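Local coordinates for periplasmic cell division protein (SufI) (Aquifex aeolicus, PDB 6SYY) that is a copper-binding multicopper oxidase of a hyperthermophile, probably coupling substrate oxidation to oxygen reduction at its copper centres, at residues 53-67 / 94-108. Numbering follows the deposited sequence.
Sequences GYFLFPDGQRVSITA and VIFLRKGQTFSADFV
Val-94 N donates to Gly-53 O and Val-108 N to Ile-65 O within two parallel ladders, 54-56 with 94-98 (axes at 27°) and 63-67 with 105-108; the register slips by two residues between Leu-56/Phe-96 and Val-63/Ala-105. Each ladder belongs to a different sheet of the N-terminal cupredoxin domain, and both segments cross from one sheet to the other side by side.

The apolar evidence centres on Phe-57. Its ring makes an offset stack with Phe-103 (centroids 4.6 Å apart, planes at 24°), CE2 of Phe-103 lying over its centre, while Val-63 CG2 covers the opposite face toward the rim. Ile-95 CG2 meets Phe-57 CD1 at 3.6 Å, and Leu-97 CD2 touches its CB.

Polar groups close the crossing. Gln-101 places CG between its backbone N and carbonyl carbon (chi1 82°), and from there the extended chain carries NE2 to Phe-57 O (3.1 Å) and to Thr-102 O, while OE1 receives Arg-98 N (2.8 Å). Replacing Gln-101 by alanine removes the amide and would probably leave Phe-57 O without this donor and Arg-98 N without its side-chain acceptor. Gly-60 N reaches Thr-102 O from the face opposite Gln-101 NE2. One water bridges Pro-58 O, Gln-61 O and Ser-104 N.

Arg-62 bends at chi2, laying its guanidinium over Ser-104 CA; NH1 forms a salt bridge with Asp-106 OD2 (2.8 Å), although the hydrogen bond is weak, and NH2 pairs with Asp-146.

The chemistry thus implies an aromatic centre between the sheets, with backbone carbonyls of the crossing satisfied by amide and water, and ionic pairing beside the second ladder.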
loop_
_atom_site.group_PDB
_atom_site.type_symbol
_atom_site.label_atom_id
_atom_site.label_comp_id
_atom_site.label_asym_id
_atom_site.label_seq_id
_atom_site.Cartn_x
_atom_site.Cartn_y
_atom_site.Cartn_z
ATOM N N GLY A 53 15.163 -8.613 2.870
ATOM C CA GLY A 53 16.392 -7.915 2.571
ATOM C C GLY A 53 16.110 -6.494 2.127
ATOM O O GLY A 53 14.980 -6.108 1.830
ATOM N N TYR A 54 17.158 -5.681 2.105
ATOM C CA TYR A 54 17.017 -4.305 1.665
ATOM C C TYR A 54 17.993 -4.020 0.535
ATOM O O TYR A 54 19.028 -4.678 0.392
ATOM C CB TYR A 54 17.229 -3.316 2.819
ATOM C CG TYR A 54 18.634 -3.271 3.372
ATOM C CD1 TYR A 54 19.054 -4.185 4.330
ATOM C CD2 TYR A 54 19.532 -2.296 2.956
ATOM C CE1 TYR A 54 20.333 -4.139 4.846
ATOM C CE2 TYR A 54 20.810 -2.243 3.462
ATOM C CZ TYR A 54 21.207 -3.166 4.408
ATOM O OH TYR A 54 22.482 -3.113 4.919
ATOM N N PHE A 55 17.642 -3.030 -0.277
ATOM C CA PHE A 55 18.473 -2.638 -1.406
ATOM C C PHE A 55 18.536 -1.123 -1.447
ATOM O O PHE A 55 17.500 -0.458 -1.528
ATOM C CB PHE A 55 17.925 -3.198 -2.721
ATOM C CG PHE A 55 18.722 -2.797 -3.920
ATOM C CD1 PHE A 55 19.991 -3.306 -4.122
ATOM C CD2 PHE A 55 18.206 -1.907 -4.845
ATOM C CE1 PHE A 55 20.732 -2.938 -5.225
ATOM C CE2 PHE A 55 18.940 -1.534 -5.949
ATOM C CZ PHE A 55 20.205 -2.049 -6.140
ATOM N N LEU A 56 19.746 -0.585 -1.371
ATOM C CA LEU A 56 19.960 0.854 -1.469
ATOM C C LEU A 56 19.969 1.221 -2.947
ATOM O O LEU A 56 20.971 1.038 -3.643
ATOM C CB LEU A 56 21.258 1.241 -0.775
ATOM C CG LEU A 56 21.406 0.636 0.623
ATOM C CD1 LEU A 56 22.741 1.004 1.232
ATOM C CD2 LEU A 56 20.269 1.080 1.525
ATOM N N PHE A 57 18.845 1.723 -3.435
ATOM C CA PHE A 57 18.713 2.039 -4.851
ATOM C C PHE A 57 19.646 3.190 -5.206
ATOM O O PHE A 57 19.491 4.290 -4.658
ATOM C CB PHE A 57 17.269 2.393 -5.166
ATOM C CG PHE A 57 16.803 1.925 -6.511
ATOM C CD1 PHE A 57 16.107 0.735 -6.641
ATOM C CD2 PHE A 57 17.049 2.681 -7.648
ATOM C CE1 PHE A 57 15.667 0.300 -7.885
ATOM C CE2 PHE A 57 16.617 2.253 -8.895
ATOM C CZ PHE A 57 15.921 1.063 -9.012
ATOM N N PRO A 58 20.616 2.991 -6.096
ATOM C CA PRO A 58 21.589 4.048 -6.378
ATOM C C PRO A 58 20.955 5.225 -7.102
ATOM O O PRO A 58 19.898 5.117 -7.729
ATOM C CB PRO A 58 22.622 3.345 -7.265
ATOM C CG PRO A 58 21.841 2.282 -7.954
ATOM C CD PRO A 58 20.838 1.801 -6.933
ATOM N N ASP A 59 21.639 6.364 -7.022
ATOM C CA ASP A 59 21.149 7.621 -7.577
ATOM C C ASP A 59 21.563 7.720 -9.046
ATOM O O ASP A 59 22.750 7.852 -9.361
ATOM C CB ASP A 59 21.683 8.798 -6.760
ATOM C CG ASP A 59 21.180 10.137 -7.260
ATOM O OD1 ASP A 59 20.285 10.153 -8.126
ATOM O OD2 ASP A 59 21.689 11.174 -6.788
ATOM N N GLY A 60 20.582 7.655 -9.942
ATOM C CA GLY A 60 20.855 7.821 -11.355
ATOM C C GLY A 60 21.623 6.697 -12.008
ATOM O O GLY A 60 22.202 6.900 -13.078
ATOM N N GLN A 61 21.651 5.516 -11.396
ATOM C CA GLN A 61 22.321 4.350 -11.959
ATOM C C GLN A 61 21.287 3.277 -12.239
ATOM O O GLN A 61 20.440 2.988 -11.388
ATOM C CB GLN A 61 23.395 3.815 -11.019
ATOM C CG GLN A 61 24.536 4.776 -10.792
ATOM C CD GLN A 61 25.619 4.170 -9.935
ATOM O OE1 GLN A 61 25.793 2.951 -9.911
ATOM N NE2 GLN A 61 26.348 5.013 -9.214
ATOM N N ARG A 62 21.364 2.684 -13.427
ATOM C CA ARG A 62 20.323 1.774 -13.879
ATOM C C ARG A 62 20.316 0.490 -13.060
ATOM O O ARG A 62 21.366 -0.100 -12.786
ATOM C CB ARG A 62 20.510 1.457 -15.361
ATOM C CG ARG A 62 19.977 2.539 -16.283
ATOM C CD ARG A 62 18.460 2.492 -16.334
ATOM N NE ARG A 62 17.881 3.796 -16.630
ATOM C CZ ARG A 62 16.582 4.015 -16.811
ATOM N NH1 ARG A 62 15.721 3.007 -16.740
ATOM N NH2 ARG A 62 16.144 5.240 -17.069
ATOM N N VAL A 63 19.114 0.060 -12.680
ATOM C CA VAL A 63 18.896 -1.132 -11.871
ATOM C C VAL A 63 17.857 -2.004 -12.561
ATOM O O VAL A 63 16.758 -1.532 -12.877
ATOM C CB VAL A 63 18.420 -0.775 -10.452
ATOM C CG1 VAL A 63 18.081 -2.038 -9.671
ATOM C CG2 VAL A 63 19.463 0.057 -9.736
ATOM N N SER A 64 18.196 -3.272 -12.781
ATOM C CA SER A 64 17.261 -4.231 -13.354
ATOM C C SER A 64 16.399 -4.829 -12.251
ATOM O O SER A 64 16.912 -5.287 -11.224
ATOM C CB SER A 64 18.004 -5.337 -14.108
ATOM O OG SER A 64 18.682 -4.816 -15.239
ATOM N N ILE A 65 15.088 -4.808 -12.459
ATOM C CA ILE A 65 14.132 -5.451 -11.571
ATOM C C ILE A 65 13.426 -6.515 -12.393
ATOM O O ILE A 65 12.625 -6.193 -13.280
ATOM C CB ILE A 65 13.134 -4.451 -10.975
ATOM C CG1 ILE A 65 13.888 -3.300 -10.309
ATOM C CG2 ILE A 65 12.221 -5.145 -9.979
ATOM C CD1 ILE A 65 13.008 -2.163 -9.899
ATOM N N THR A 66 13.726 -7.779 -12.117
ATOM C CA THR A 66 13.246 -8.889 -12.928
ATOM C C THR A 66 12.157 -9.640 -12.179
ATOM O O THR A 66 12.381 -10.114 -11.061
ATOM C CB THR A 66 14.386 -9.836 -13.289
ATOM O OG1 THR A 66 15.451 -9.091 -13.889
ATOM C CG2 THR A 66 13.895 -10.894 -14.266
ATOM N N ALA A 67 10.982 -9.749 -12.796
ATOM C CA ALA A 67 9.931 -10.624 -12.298
ATOM C C ALA A 67 10.123 -12.006 -12.904
ATOM O O ALA A 67 10.318 -12.133 -14.115
ATOM C CB ALA A 67 8.548 -10.078 -12.645
ATOM N N VAL A 94 13.200 -4.743 0.386
ATOM C CA VAL A 94 12.765 -3.391 0.703
ATOM C C VAL A 94 13.694 -2.431 -0.025
ATOM O O VAL A 94 14.906 -2.422 0.211
ATOM C CB VAL A 94 12.766 -3.136 2.216
ATOM C CG1 VAL A 94 12.521 -1.668 2.499
ATOM C CG2 VAL A 94 11.698 -3.982 2.884
ATOM N N ILE A 95 13.139 -1.657 -0.941
ATOM C CA ILE A 95 13.918 -0.698 -1.711
ATOM C C ILE A 95 14.020 0.588 -0.912
ATOM O O ILE A 95 13.007 1.132 -0.461
ATOM C CB ILE A 95 13.277 -0.442 -3.084
ATOM C CG1 ILE A 95 13.303 -1.715 -3.934
ATOM C CG2 ILE A 95 13.986 0.703 -3.788
ATOM C CD1 ILE A 95 12.625 -1.562 -5.287
ATOM N N PHE A 96 15.239 1.080 -0.734
ATOM C CA PHE A 96 15.461 2.342 -0.050
ATOM C C PHE A 96 15.764 3.434 -1.066
ATOM O O PHE A 96 16.519 3.221 -2.018
ATOM C CB PHE A 96 16.601 2.227 0.967
ATOM C CG PHE A 96 16.157 1.737 2.318
ATOM C CD1 PHE A 96 16.013 0.381 2.566
ATOM C CD2 PHE A 96 15.883 2.633 3.340
ATOM C CE1 PHE A 96 15.600 -0.075 3.807
ATOM C CE2 PHE A 96 15.471 2.185 4.582
ATOM C CZ PHE A 96 15.325 0.829 4.817
ATOM N N LEU A 97 15.152 4.599 -0.863
ATOM C CA LEU A 97 15.374 5.767 -1.698
ATOM C C LEU A 97 15.609 6.979 -0.814
ATOM O O LEU A 97 15.113 7.053 0.314
ATOM C CB LEU A 97 14.183 6.045 -2.622
ATOM C CG LEU A 97 13.886 5.035 -3.724
ATOM C CD1 LEU A 97 12.570 5.383 -4.393
ATOM C CD2 LEU A 97 15.013 5.030 -4.738
ATOM N N ARG A 98 16.369 7.932 -1.336
ATOM C CA ARG A 98 16.558 9.220 -0.690
ATOM C C ARG A 98 15.814 10.274 -1.495
ATOM O O ARG A 98 15.898 10.287 -2.728
ATOM C CB ARG A 98 18.040 9.575 -0.584
ATOM C CG ARG A 98 18.297 10.833 0.205
ATOM C CD ARG A 98 18.112 10.565 1.677
ATOM N NE ARG A 98 18.062 11.794 2.457
ATOM C CZ ARG A 98 18.089 11.824 3.784
ATOM N NH1 ARG A 98 18.175 10.690 4.469
ATOM N NH2 ARG A 98 18.037 12.983 4.426
ATOM N N LYS A 99 15.076 11.142 -0.808
ATOM C CA LYS A 99 14.320 12.167 -1.512
ATOM C C LYS A 99 15.272 13.086 -2.260
ATOM O O LYS A 99 16.265 13.562 -1.701
ATOM C CB LYS A 99 13.461 12.975 -0.540
ATOM C CG LYS A 99 12.567 13.991 -1.224
ATOM C CD LYS A 99 11.799 14.811 -0.208
ATOM C CE LYS A 99 10.925 15.845 -0.893
ATOM N NZ LYS A 99 10.209 16.699 0.094
ATOM N N GLY A 100 14.969 13.324 -3.532
ATOM C CA GLY A 100 15.795 14.149 -4.379
ATOM C C GLY A 100 16.702 13.381 -5.313
ATOM O O GLY A 100 17.271 13.987 -6.229
ATOM N N GLN A 101 16.846 12.073 -5.120
ATOM C CA GLN A 101 17.707 11.280 -5.983
ATOM C C GLN A 101 17.017 10.967 -7.310
ATOM O O GLN A 101 15.796 11.076 -7.458
ATOM C CB GLN A 101 18.104 9.974 -5.294
ATOM C CG GLN A 101 17.051 8.888 -5.392
ATOM C CD GLN A 101 17.554 7.546 -4.923
ATOM O OE1 GLN A 101 17.590 7.268 -3.724
ATOM N NE2 GLN A 101 17.950 6.699 -5.868
ATOM N N THR A 102 17.827 10.568 -8.288
ATOM C CA THR A 102 17.312 10.089 -9.562
ATOM C C THR A 102 17.039 8.593 -9.464
ATOM O O THR A 102 17.796 7.849 -8.835
ATOM C CB THR A 102 18.294 10.382 -10.698
ATOM O OG1 THR A 102 18.446 11.800 -10.843
ATOM C CG2 THR A 102 17.788 9.803 -12.012
ATOM N N PHE A 103 15.933 8.171 -10.071
ATOM C CA PHE A 103 15.444 6.796 -10.035
ATOM C C PHE A 103 15.488 6.250 -11.459
ATOM O O PHE A 103 14.681 6.654 -12.304
ATOM C CB PHE A 103 14.029 6.773 -9.450
ATOM C CG PHE A 103 13.441 5.396 -9.283
ATOM C CD1 PHE A 103 12.535 4.898 -10.206
ATOM C CD2 PHE A 103 13.768 4.616 -8.189
ATOM C CE1 PHE A 103 11.977 3.642 -10.051
ATOM C CE2 PHE A 103 13.217 3.354 -8.031
ATOM C CZ PHE A 103 12.320 2.867 -8.963
ATOM N N SER A 104 16.432 5.347 -11.731
ATOM C CA SER A 104 16.676 4.803 -13.071
ATOM C C SER A 104 16.422 3.297 -13.049
ATOM O O SER A 104 17.333 2.516 -12.769
ATOM C CB SER A 104 18.107 5.105 -13.524
ATOM O OG SER A 104 18.417 6.478 -13.381
ATOM N N ALA A 105 15.197 2.883 -13.366
ATOM C CA ALA A 105 14.803 1.483 -13.248
ATOM C C ALA A 105 14.456 0.892 -14.606
ATOM O O ALA A 105 13.831 1.550 -15.443
ATOM C CB ALA A 105 13.608 1.316 -12.304
ATOM N N ASP A 106 14.871 -0.358 -14.813
ATOM C CA ASP A 106 14.446 -1.169 -15.946
ATOM C C ASP A 106 13.705 -2.381 -15.411
ATOM O O ASP A 106 14.238 -3.118 -14.573
ATOM C CB ASP A 106 15.629 -1.633 -16.804
ATOM C CG ASP A 106 16.575 -0.511 -17.154
ATOM O OD1 ASP A 106 17.749 -0.569 -16.728
ATOM O OD2 ASP A 106 16.141 0.435 -17.841
ATOM N N PHE A 107 12.481 -2.582 -15.886
ATOM C CA PHE A 107 11.710 -3.767 -15.540
ATOM C C PHE A 107 11.946 -4.837 -16.597
ATOM O O PHE A 107 11.600 -4.645 -17.768
ATOM C CB PHE A 107 10.222 -3.442 -15.428
ATOM C CG PHE A 107 9.344 -4.659 -15.388
ATOM C CD1 PHE A 107 9.608 -5.694 -14.501
ATOM C CD2 PHE A 107 8.253 -4.772 -16.235
ATOM C CE1 PHE A 107 8.800 -6.822 -14.461
ATOM C CE2 PHE A 107 7.437 -5.895 -16.200
ATOM C CZ PHE A 107 7.711 -6.920 -15.313
ATOM N N VAL A 108 12.531 -5.957 -16.186
ATOM C CA VAL A 108 12.725 -7.110 -17.056
ATOM C C VAL A 108 11.657 -8.138 -16.709
ATOM O O VAL A 108 11.566 -8.590 -15.560
ATOM C CB VAL A 108 14.136 -7.694 -16.904
ATOM C CG1 VAL A 108 14.363 -8.793 -17.927
ATOM C CG2 VAL A 108 15.172 -6.591 -17.037
HETATM O O HOH W 1 18.891 4.719 -10.115
#